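Long-range contacts in Agap007691-pb (Anopheles gambiae, PDB 5C98), which is of unknown function but belongs to the serpin family, many of whose members inhibit serine proteases: residues S173-L178 with Q323-A328; C37-P43 with Q368-K374; V177-I183 with M229-S235; L98-E104 with H167-F172. One frame throughout, in Å; residues are numbered along the deposited sequence.

Contact 1: residues S173-L178 with Q323-A328; sequences SGVSVL and QHCYLA
The Y326 ring meets the end of the 173-178 segment obliquely: L178 CD2 comes to 3.9 Å from Y326 CD2, the two side chains crossing at about a right angle, while V177 O and S176 CB also approach the ring on a slant. Over one face, toward the rim, lies the backbone N of A328. The second flat group is the amide of Q323. Its extended chain rises beside S173, and NE2 donates to S173 OG (2.9 Å, 179° at the hydrogen) with the acceptor in the amide plane. S173 OG is held again by H45 ND1, and Q323 OE1 by S42 N, which fixes the rotation of the amide. Beyond these groups the strands run parallel and in register. H324 N reaches S173 O and Y326 N reaches V175 O, and in return V175 N and V177 N bond to H324 O and Y326 O. On the face carrying Q323, V175 CB packs on C325 SG at 4.0 Å, and V177 CG1 lies alongside L327 CD1 at 3.7 Å. At the far end a water bridges V177 O (2.6 Å) and A328 N (3.2 Å). Direct parallel pairing of these two central strands of the large serpin sheet is characteristic of the native state, in which the reactive loop has not inserted between them; the S173-Q323 end matches the region known in serpins as the shutter.

Contact 2: residues C37-P43 with Q368-K374; sequences CNCAVSP and QVGNFSK
The amide of N38 and the ring of F372 lie side by side, pointing the same way with planes 29° apart, and N38 ND2 stands 3.7 Å from F372 CE1. With CG beside its backbone N (chi1 -63°), N38 directs its amide to the backbone at the end of the opposite strand: N38 OD1 accepts from S373 N and from K374 N, each at 2.8 Å, and N38 ND2 donates to K374 O. Three bonds thus hold one buried amide. N371 answers from the other strand, its ND2 giving to C37 O at 2.8 Å and to S373 OG, both near the amide plane, which fixes its rotation about CB-CG. V41 and V369 run alongside each other, CG2 of V41 3.7 Å from CG1 of V369, with the P43 ring crossing V369 at about a right angle. Between the valines and N371, G370 lets the strands close to 4.1 Å between the CA atoms of A40 and G370. S42 OG caps H45 N at the start of helix 43-51 and also bonds to L367 O. The antiparallel pairing, hydrogen-bonded at C39-N371 and V41-V369, belongs to the core sheet known as sheet B of the serpin fold, beneath helix 15-32.

Contact 3: residues V177-I183 with M229-S235; sequences VLTPLAI and MPFDAAS
The shortest polar bond between the two segments runs from A182 N to P230 O, 2.8 Å long with 170° at the hydrogen. Its neighbour runs the opposite way, D232 N donating to P180 O at 2.9 Å, and together the two bonds flank the single bridge between L181 and F231. The F231 ring fills the angle between the chains. At its edge lies the P180 carbonyl, T179 O comes obliquely to 3.3 Å from CD1 of F231, and one face takes CG1 of V177 near the rim. L181 passes the ring on a slant, its CD2 3.7 Å from F231 CE1, and sends CD1 on to M229 CE. At 3.5 Å between L181 CD1 and M229 CE that is a tight carbon pair. M229 is extended at first and then bent at chi3 (62°), which brings its methyl against both L181 and CD1 of I183, the latter crossing at about a right angle. Beyond D232 the chain doubles back: D232 OD1 accepts from A234 N in an Asx turn, while D232 O takes both S235 N and S235 OG. That places S235 beside T179, whose hydroxyl bonds to H94 ND1. F231 continues inward onto L327 and M239. The chemistry is therefore divided, with backbone bonds on the solvent-facing side fixing where the chain leaving strand 169-177 crosses the end of strand 224-230, and an apolar layer of aromatic, leucine, isoleucine and methionine groups sealing the inner side.

Contact 4: residues L98-E104 with H167-F172; sequences LSFVLVE and HKLMLF
F172 and F100 meet obliquely at the closely packed end of this antiparallel pair, CD2 of F172 standing 4.1 Å from CD2 of F100 and near the plane of the F100 ring. The F172 ring also lays an edge against F100 O (CD2 to O 3.4 Å) and takes CD1 of L102 on a slant at 3.8 Å from CE2. With CG beside its backbone N (chi1 -54°), F172 extends past F100 O toward L102, under helix 133-146; on that side F143 stacks on F100 and Y144 touches F172. On the reverse face V101 and V103 interleave with L169 and L171. L169 CD1 reaches CG1 of V103 at 3.8 Å and CG1 of V101 slightly farther off, while helix 43-51 touches L171. Paired bonds between F100 and F172 and between L102 and M170 join the backbones.

Toward E104 and H167 the side-chain packing thins. E104 N to K168 O (3.0 Å) is the last backbone bond, and a water links the segments beyond it, donating to E104 OE1 (2.6 Å) and to H167 O. OE1 of E104 also accepts from L130 N, and OE2 bonds to T106 OG1. These partners would be expected to favour the charged form of the carboxylate, so the contact passes from an apolar, helix-covered interior to a polar, partly hydrated margin at the end of the strand pairing.

Strand 169-177 ties three of the contacts together: contact 4 uses its start, contact 1 its later part, and contact 3 follows the chain as it leaves. Contacts 1 and 4 have their centres about 18 Å apart; G174 N bonds to L98 O, and strand 169-177 lies between strands 95-104 and 320-328 in the sheet. Contact 2, its centre about 10 Å from that of contact 1, closes the longest loop and encloses the other three along the chain; it adjoins contact 1 through S42 with Q323 and Q368 with Y326. Contacts 3 and 4, centres about 31 Å apart, lie on opposite sides of the chain's centre. The set thus connects the large serpin sheet to the core sheet behind it.

Contact 1: residues S173-L178 with Q323-A328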
# COMPACT_ATOMS: atom_id res chain seq x y z
N SER A 173 5.96 -0.05 -7.62
CA SER A 173 4.60 0.38 -7.32
C SER A 173 4.67 1.55 -6.37
O SER A 173 5.31 1.46 -5.32
CB SER A 173 3.86 -0.76 -6.63
OG SER A 173 2.72 -0.24 -5.93
N GLY A 174 4.00 2.64 -6.71
CA GLY A 174 3.80 3.74 -5.79
C GLY A 174 2.33 3.93 -5.50
O GLY A 174 1.56 4.08 -6.45
N VAL A 175 1.91 3.97 -4.23
CA VAL A 175 0.52 4.24 -3.86
C VAL A 175 0.51 5.36 -2.83
O VAL A 175 0.98 5.18 -1.70
CB VAL A 175 -0.21 3.01 -3.33
CG1 VAL A 175 -1.64 3.38 -2.92
CG2 VAL A 175 -0.20 1.93 -4.42
N SER A 176 -0.05 6.50 -3.21
CA SER A 176 -0.08 7.69 -2.38
C SER A 176 -1.51 8.12 -2.18
O SER A 176 -2.23 8.37 -3.15
CB SER A 176 0.71 8.83 -3.02
OG SER A 176 2.05 8.42 -3.16
N VAL A 177 -1.92 8.22 -0.93
CA VAL A 177 -3.22 8.77 -0.58
C VAL A 177 -3.01 10.27 -0.36
O VAL A 177 -2.27 10.66 0.55
CB VAL A 177 -3.77 8.10 0.68
CG1 VAL A 177 -5.09 8.78 1.11
CG2 VAL A 177 -3.92 6.61 0.44
N LEU A 178 -3.65 11.08 -1.18
CA LEU A 178 -3.42 12.52 -1.21
C LEU A 178 -4.63 13.35 -0.79
O LEU A 178 -4.46 14.54 -0.50
CB LEU A 178 -2.97 12.94 -2.62
CG LEU A 178 -1.76 12.15 -3.14
CD1 LEU A 178 -1.54 12.43 -4.63
CD2 LEU A 178 -0.52 12.48 -2.33
N GLN A 323 7.90 -1.42 -3.55
CA GLN A 323 6.75 -0.54 -3.37
C GLN A 323 7.10 0.60 -2.43
O GLN A 323 7.88 0.44 -1.49
CB GLN A 323 5.55 -1.29 -2.81
CG GLN A 323 4.30 -0.46 -2.68
CD GLN A 323 3.07 -1.30 -2.37
OE1 GLN A 323 2.90 -1.80 -1.26
NE2 GLN A 323 2.20 -1.45 -3.36
N HIS A 324 6.52 1.78 -2.68
CA HIS A 324 6.67 2.93 -1.80
C HIS A 324 5.31 3.58 -1.66
O HIS A 324 4.64 3.87 -2.66
CB HIS A 324 7.69 3.92 -2.39
CG HIS A 324 8.46 4.69 -1.37
ND1 HIS A 324 9.81 4.94 -1.50
CD2 HIS A 324 8.08 5.32 -0.24
CE1 HIS A 324 10.23 5.67 -0.48
NE2 HIS A 324 9.19 5.91 0.30
N CYS A 325 4.87 3.74 -0.42
CA CYS A 325 3.55 4.24 -0.13
C CYS A 325 3.63 5.49 0.71
O CYS A 325 4.56 5.68 1.49
CB CYS A 325 2.73 3.21 0.63
SG CYS A 325 2.23 1.78 -0.40
N TYR A 326 2.61 6.33 0.57
CA TYR A 326 2.52 7.59 1.29
C TYR A 326 1.09 7.82 1.77
O TYR A 326 0.13 7.54 1.05
CB TYR A 326 2.89 8.74 0.36
CG TYR A 326 2.68 10.14 0.94
CD1 TYR A 326 3.61 10.70 1.79
CD2 TYR A 326 1.54 10.87 0.62
CE1 TYR A 326 3.41 12.00 2.35
CE2 TYR A 326 1.33 12.15 1.16
CZ TYR A 326 2.27 12.71 2.00
OH TYR A 326 2.08 13.99 2.52
N LEU A 327 0.98 8.35 2.99
CA LEU A 327 -0.26 8.82 3.59
C LEU A 327 0.09 9.92 4.57
O LEU A 327 1.08 9.80 5.30
CB LEU A 327 -0.94 7.68 4.37
CG LEU A 327 -2.13 8.08 5.24
CD1 LEU A 327 -3.33 8.53 4.40
CD2 LEU A 327 -2.52 6.94 6.12
N ALA A 328 -0.71 10.98 4.62
CA ALA A 328 -0.57 12.00 5.66
C ALA A 328 -1.95 12.46 6.11
O ALA A 328 -2.94 12.30 5.39
CB ALA A 328 0.28 13.16 5.15
O HOH W 1 -2.12 12.57 2.29

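Contact 2: residues C37-P43 with Q368-K374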
# COMPACT_ATOMS: atom_id res chain seq x y z
N CYS A 37 8.53 -0.58 13.69
CA CYS A 37 8.60 0.31 12.53
C CYS A 37 7.22 0.81 12.15
O CYS A 37 6.20 0.20 12.49
CB CYS A 37 9.11 -0.45 11.30
SG CYS A 37 10.70 -1.25 11.56
N ASN A 38 7.19 1.92 11.41
CA ASN A 38 5.98 2.37 10.76
C ASN A 38 5.90 1.71 9.40
O ASN A 38 6.92 1.31 8.83
CB ASN A 38 5.93 3.90 10.64
CG ASN A 38 5.91 4.57 11.97
OD1 ASN A 38 5.56 3.96 12.96
ND2 ASN A 38 6.32 5.85 12.01
N CYS A 39 4.70 1.52 8.91
CA CYS A 39 4.51 0.79 7.66
C CYS A 39 3.29 1.35 6.95
O CYS A 39 2.32 1.74 7.60
CB CYS A 39 4.32 -0.71 7.95
SG CYS A 39 4.06 -1.71 6.49
N ALA A 40 3.36 1.40 5.62
CA ALA A 40 2.20 1.53 4.76
C ALA A 40 2.50 0.69 3.53
O ALA A 40 3.58 0.81 2.94
CB ALA A 40 1.96 2.99 4.38
N VAL A 41 1.56 -0.18 3.18
CA VAL A 41 1.66 -1.03 2.00
C VAL A 41 0.32 -1.05 1.27
O VAL A 41 -0.74 -0.78 1.85
CB VAL A 41 2.11 -2.48 2.32
CG1 VAL A 41 3.57 -2.49 2.76
CG2 VAL A 41 1.22 -3.12 3.40
N SER A 42 0.34 -1.40 -0.02
CA SER A 42 -0.87 -1.61 -0.80
C SER A 42 -0.77 -2.96 -1.46
O SER A 42 -0.31 -3.08 -2.60
CB SER A 42 -1.02 -0.51 -1.84
OG SER A 42 -2.13 -0.77 -2.65
N PRO A 43 -1.19 -4.01 -0.77
CA PRO A 43 -1.23 -5.33 -1.41
C PRO A 43 -2.09 -5.34 -2.66
O PRO A 43 -1.81 -6.10 -3.59
CB PRO A 43 -1.77 -6.23 -0.29
CG PRO A 43 -1.31 -5.50 0.99
CD PRO A 43 -1.51 -4.08 0.67
N GLN A 368 -4.89 0.42 1.08
CA GLN A 368 -3.61 0.69 1.72
C GLN A 368 -3.81 0.33 3.18
O GLN A 368 -4.90 0.53 3.72
CB GLN A 368 -3.23 2.18 1.61
CG GLN A 368 -1.77 2.44 1.78
CD GLN A 368 -1.49 3.94 1.89
OE1 GLN A 368 -1.91 4.57 2.87
NE2 GLN A 368 -0.76 4.50 0.95
N VAL A 369 -2.78 -0.22 3.81
CA VAL A 369 -2.85 -0.62 5.21
C VAL A 369 -1.51 -0.34 5.86
O VAL A 369 -0.47 -0.39 5.21
CB VAL A 369 -3.27 -2.12 5.29
CG1 VAL A 369 -2.29 -2.99 4.55
CG2 VAL A 369 -3.43 -2.56 6.72
N GLY A 370 -1.52 -0.04 7.14
CA GLY A 370 -0.27 0.29 7.80
C GLY A 370 -0.46 0.49 9.28
O GLY A 370 -1.50 0.17 9.85
N ASN A 371 0.62 0.96 9.90
CA ASN A 371 0.62 1.22 11.33
C ASN A 371 1.49 2.43 11.62
O ASN A 371 2.41 2.74 10.86
CB ASN A 371 1.11 0.01 12.12
CG ASN A 371 2.58 -0.27 11.91
OD1 ASN A 371 2.95 -0.86 10.91
ND2 ASN A 371 3.41 0.12 12.86
N PHE A 372 1.17 3.11 12.72
CA PHE A 372 1.93 4.22 13.24
C PHE A 372 2.31 3.89 14.67
O PHE A 372 1.46 3.87 15.57
CB PHE A 372 1.13 5.52 13.13
CG PHE A 372 1.93 6.72 13.49
CD1 PHE A 372 2.90 7.17 12.64
CD2 PHE A 372 1.76 7.35 14.71
CE1 PHE A 372 3.70 8.26 12.97
CE2 PHE A 372 2.56 8.46 15.04
CZ PHE A 372 3.51 8.89 14.20
N SER A 373 3.60 3.61 14.87
CA SER A 373 4.13 3.11 16.13
C SER A 373 5.42 3.78 16.57
O SER A 373 5.71 3.75 17.77
CB SER A 373 4.42 1.63 16.01
OG SER A 373 3.23 0.96 15.65
N LYS A 374 6.24 4.31 15.65
CA LYS A 374 7.63 4.67 15.89
C LYS A 374 7.82 6.17 15.75
O LYS A 374 7.27 6.81 14.84
CB LYS A 374 8.51 3.94 14.87
CG LYS A 374 10.00 4.24 15.05
CD LYS A 374 10.88 3.57 14.01
CE LYS A 374 12.33 3.97 14.18
NZ LYS A 374 13.18 3.43 13.09

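Contact 3: residues V177-I183 with M229-S235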
# COMPACT_ATOMS: atom_id res chain seq x y z
N VAL A 177 -1.92 8.22 -0.93
CA VAL A 177 -3.22 8.77 -0.58
C VAL A 177 -3.01 10.27 -0.36
O VAL A 177 -2.27 10.66 0.55
CB VAL A 177 -3.77 8.10 0.68
CG1 VAL A 177 -5.09 8.78 1.11
CG2 VAL A 177 -3.92 6.61 0.44
N LEU A 178 -3.65 11.08 -1.18
CA LEU A 178 -3.42 12.52 -1.21
C LEU A 178 -4.63 13.35 -0.79
O LEU A 178 -4.46 14.54 -0.50
CB LEU A 178 -2.97 12.94 -2.62
CG LEU A 178 -1.76 12.15 -3.14
CD1 LEU A 178 -1.54 12.43 -4.63
CD2 LEU A 178 -0.52 12.48 -2.33
N THR A 179 -5.80 12.76 -0.71
CA THR A 179 -6.99 13.53 -0.38
C THR A 179 -6.95 13.95 1.09
O THR A 179 -6.51 13.18 1.95
CB THR A 179 -8.22 12.67 -0.65
OG1 THR A 179 -8.38 12.49 -2.06
CG2 THR A 179 -9.45 13.33 -0.16
N PRO A 180 -7.42 15.16 1.41
CA PRO A 180 -7.44 15.57 2.82
C PRO A 180 -8.55 14.85 3.57
O PRO A 180 -9.55 14.42 3.01
CB PRO A 180 -7.74 17.08 2.76
CG PRO A 180 -8.32 17.31 1.45
CD PRO A 180 -7.85 16.24 0.51
N LEU A 181 -8.37 14.77 4.89
CA LEU A 181 -9.46 14.32 5.74
C LEU A 181 -10.65 15.26 5.62
O LEU A 181 -10.49 16.47 5.46
CB LEU A 181 -9.05 14.34 7.21
CG LEU A 181 -8.22 13.17 7.70
CD1 LEU A 181 -7.89 13.35 9.19
CD2 LEU A 181 -8.88 11.81 7.45
N ALA A 182 -11.84 14.69 5.76
CA ALA A 182 -13.06 15.47 5.79
C ALA A 182 -13.42 15.92 7.19
O ALA A 182 -14.35 16.72 7.36
CB ALA A 182 -14.23 14.65 5.22
N ILE A 183 -12.73 15.43 8.18
CA ILE A 183 -12.95 15.85 9.56
C ILE A 183 -12.25 17.17 9.79
O ILE A 183 -11.11 17.37 9.37
CB ILE A 183 -12.40 14.77 10.51
CG1 ILE A 183 -13.24 13.51 10.38
CG2 ILE A 183 -12.38 15.26 11.97
CD1 ILE A 183 -12.63 12.35 11.04
N MET A 229 -12.59 7.43 9.67
CA MET A 229 -12.34 8.84 9.46
C MET A 229 -12.38 9.13 7.97
O MET A 229 -11.44 8.76 7.25
CB MET A 229 -10.97 9.21 10.01
CG MET A 229 -10.94 9.13 11.54
SD MET A 229 -9.36 9.63 12.21
CE MET A 229 -9.25 11.33 11.67
N PRO A 230 -13.42 9.76 7.45
CA PRO A 230 -13.51 9.91 6.00
C PRO A 230 -12.58 10.96 5.44
O PRO A 230 -12.28 11.98 6.07
CB PRO A 230 -14.97 10.36 5.78
CG PRO A 230 -15.36 11.00 7.05
CD PRO A 230 -14.60 10.29 8.15
N PHE A 231 -12.16 10.73 4.21
CA PHE A 231 -11.54 11.76 3.39
C PHE A 231 -12.60 12.52 2.61
O PHE A 231 -13.79 12.19 2.62
CB PHE A 231 -10.52 11.10 2.46
CG PHE A 231 -9.40 10.38 3.18
CD1 PHE A 231 -8.34 11.11 3.72
CD2 PHE A 231 -9.41 9.01 3.36
CE1 PHE A 231 -7.31 10.48 4.39
CE2 PHE A 231 -8.38 8.38 4.01
CZ PHE A 231 -7.34 9.12 4.54
N ASP A 232 -12.16 13.60 1.96
CA ASP A 232 -13.02 14.45 1.16
C ASP A 232 -13.98 13.63 0.32
O ASP A 232 -13.60 12.62 -0.27
CB ASP A 232 -12.14 15.30 0.23
CG ASP A 232 -12.94 16.31 -0.57
OD1 ASP A 232 -13.56 15.90 -1.58
OD2 ASP A 232 -12.94 17.50 -0.20
N ALA A 233 -15.23 14.08 0.26
CA ALA A 233 -16.31 13.29 -0.33
C ALA A 233 -15.97 12.84 -1.75
O ALA A 233 -16.30 11.72 -2.15
CB ALA A 233 -17.58 14.13 -0.35
N ALA A 234 -15.29 13.69 -2.52
CA ALA A 234 -15.02 13.37 -3.92
C ALA A 234 -14.09 12.17 -4.06
O ALA A 234 -14.06 11.55 -5.14
CB ALA A 234 -14.44 14.59 -4.63
N SER A 235 -13.32 11.84 -3.03
CA SER A 235 -12.40 10.71 -3.10
C SER A 235 -13.09 9.36 -2.94
O SER A 235 -12.54 8.34 -3.39
CB SER A 235 -11.36 10.83 -2.01
OG SER A 235 -11.87 10.51 -0.71

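Contact 4: residues L98-E104 with H167-F172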
# COMPACT_ATOMS: atom_id res chain seq x y z
N LEU A 98 0.56 3.99 -9.22
CA LEU A 98 1.33 4.05 -10.45
C LEU A 98 2.39 2.97 -10.45
O LEU A 98 3.18 2.89 -9.50
CB LEU A 98 2.01 5.42 -10.60
CG LEU A 98 1.08 6.62 -10.78
CD1 LEU A 98 1.81 7.93 -10.42
CD2 LEU A 98 0.54 6.65 -12.20
N SER A 99 2.42 2.16 -11.49
CA SER A 99 3.48 1.19 -11.69
C SER A 99 4.49 1.68 -12.72
O SER A 99 4.19 2.49 -13.60
CB SER A 99 2.93 -0.16 -12.15
OG SER A 99 2.21 -0.03 -13.36
N PHE A 100 5.70 1.14 -12.61
CA PHE A 100 6.80 1.55 -13.47
C PHE A 100 7.68 0.32 -13.63
O PHE A 100 7.88 -0.44 -12.66
CB PHE A 100 7.55 2.69 -12.78
CG PHE A 100 8.65 3.28 -13.59
CD1 PHE A 100 8.36 4.16 -14.61
CD2 PHE A 100 9.98 2.96 -13.33
CE1 PHE A 100 9.38 4.73 -15.39
CE2 PHE A 100 11.00 3.53 -14.09
CZ PHE A 100 10.70 4.39 -15.13
N VAL A 101 8.17 0.12 -14.83
CA VAL A 101 8.94 -1.07 -15.16
C VAL A 101 10.27 -0.64 -15.75
O VAL A 101 10.30 0.20 -16.66
CB VAL A 101 8.18 -1.96 -16.15
CG1 VAL A 101 8.94 -3.23 -16.45
CG2 VAL A 101 6.78 -2.27 -15.66
N LEU A 102 11.36 -1.22 -15.24
CA LEU A 102 12.66 -1.11 -15.89
C LEU A 102 12.96 -2.40 -16.64
O LEU A 102 12.75 -3.49 -16.14
CB LEU A 102 13.79 -0.89 -14.88
CG LEU A 102 13.79 0.40 -14.08
CD1 LEU A 102 14.91 0.35 -13.06
CD2 LEU A 102 13.97 1.57 -15.03
N VAL A 103 13.46 -2.25 -17.86
CA VAL A 103 13.95 -3.37 -18.66
C VAL A 103 15.37 -3.03 -19.13
O VAL A 103 15.70 -1.87 -19.40
CB VAL A 103 13.05 -3.70 -19.87
CG1 VAL A 103 11.71 -4.25 -19.43
CG2 VAL A 103 12.88 -2.48 -20.78
N GLU A 104 16.20 -4.07 -19.22
CA GLU A 104 17.55 -3.89 -19.74
C GLU A 104 17.51 -3.43 -21.20
O GLU A 104 16.97 -4.12 -22.07
CB GLU A 104 18.34 -5.20 -19.62
CG GLU A 104 19.68 -5.25 -20.36
CD GLU A 104 20.61 -4.08 -20.08
OE1 GLU A 104 20.73 -3.68 -18.89
OE2 GLU A 104 21.21 -3.56 -21.05
N HIS A 167 20.63 -7.56 -13.49
CA HIS A 167 19.19 -7.68 -13.60
C HIS A 167 18.71 -7.30 -15.00
O HIS A 167 19.30 -6.45 -15.67
CB HIS A 167 18.53 -6.73 -12.61
CG HIS A 167 18.73 -7.12 -11.19
ND1 HIS A 167 19.15 -8.38 -10.81
CD2 HIS A 167 18.51 -6.43 -10.04
CE1 HIS A 167 19.21 -8.43 -9.48
NE2 HIS A 167 18.83 -7.26 -9.00
N LYS A 168 17.61 -7.95 -15.43
CA LYS A 168 16.98 -7.65 -16.71
C LYS A 168 15.63 -6.96 -16.59
O LYS A 168 15.21 -6.31 -17.55
CB LYS A 168 16.77 -8.93 -17.53
CG LYS A 168 18.05 -9.69 -17.86
CD LYS A 168 17.73 -10.94 -18.67
CE LYS A 168 18.77 -12.02 -18.50
NZ LYS A 168 20.07 -11.62 -19.09
N LEU A 169 14.94 -7.09 -15.45
CA LEU A 169 13.53 -6.73 -15.35
C LEU A 169 13.22 -6.39 -13.90
O LEU A 169 13.41 -7.23 -13.02
CB LEU A 169 12.66 -7.91 -15.76
CG LEU A 169 11.16 -7.72 -15.68
CD1 LEU A 169 10.67 -6.72 -16.74
CD2 LEU A 169 10.45 -9.06 -15.89
N MET A 170 12.68 -5.19 -13.66
CA MET A 170 12.32 -4.78 -12.31
C MET A 170 11.02 -4.00 -12.34
O MET A 170 10.71 -3.31 -13.31
CB MET A 170 13.38 -3.87 -11.70
CG MET A 170 14.76 -4.52 -11.69
SD MET A 170 15.92 -3.65 -10.62
CE MET A 170 15.35 -4.20 -9.03
N LEU A 171 10.25 -4.14 -11.26
CA LEU A 171 8.92 -3.57 -11.15
C LEU A 171 8.85 -2.66 -9.94
O LEU A 171 9.48 -2.94 -8.91
CB LEU A 171 7.87 -4.70 -10.99
CG LEU A 171 6.40 -4.29 -10.89
CD1 LEU A 171 5.92 -3.56 -12.14
CD2 LEU A 171 5.59 -5.56 -10.64
N PHE A 172 8.07 -1.58 -10.04
CA PHE A 172 7.89 -0.61 -8.98
C PHE A 172 6.42 -0.24 -8.86
O PHE A 172 5.72 -0.16 -9.87
CB PHE A 172 8.76 0.63 -9.24
CG PHE A 172 10.19 0.26 -9.44
CD1 PHE A 172 11.05 0.18 -8.35
CD2 PHE A 172 10.67 -0.09 -10.68
CE1 PHE A 172 12.36 -0.22 -8.55
CE2 PHE A 172 11.96 -0.50 -10.86
CZ PHE A 172 12.80 -0.56 -9.80
O HOH W 2 21.50 -5.71 -17.38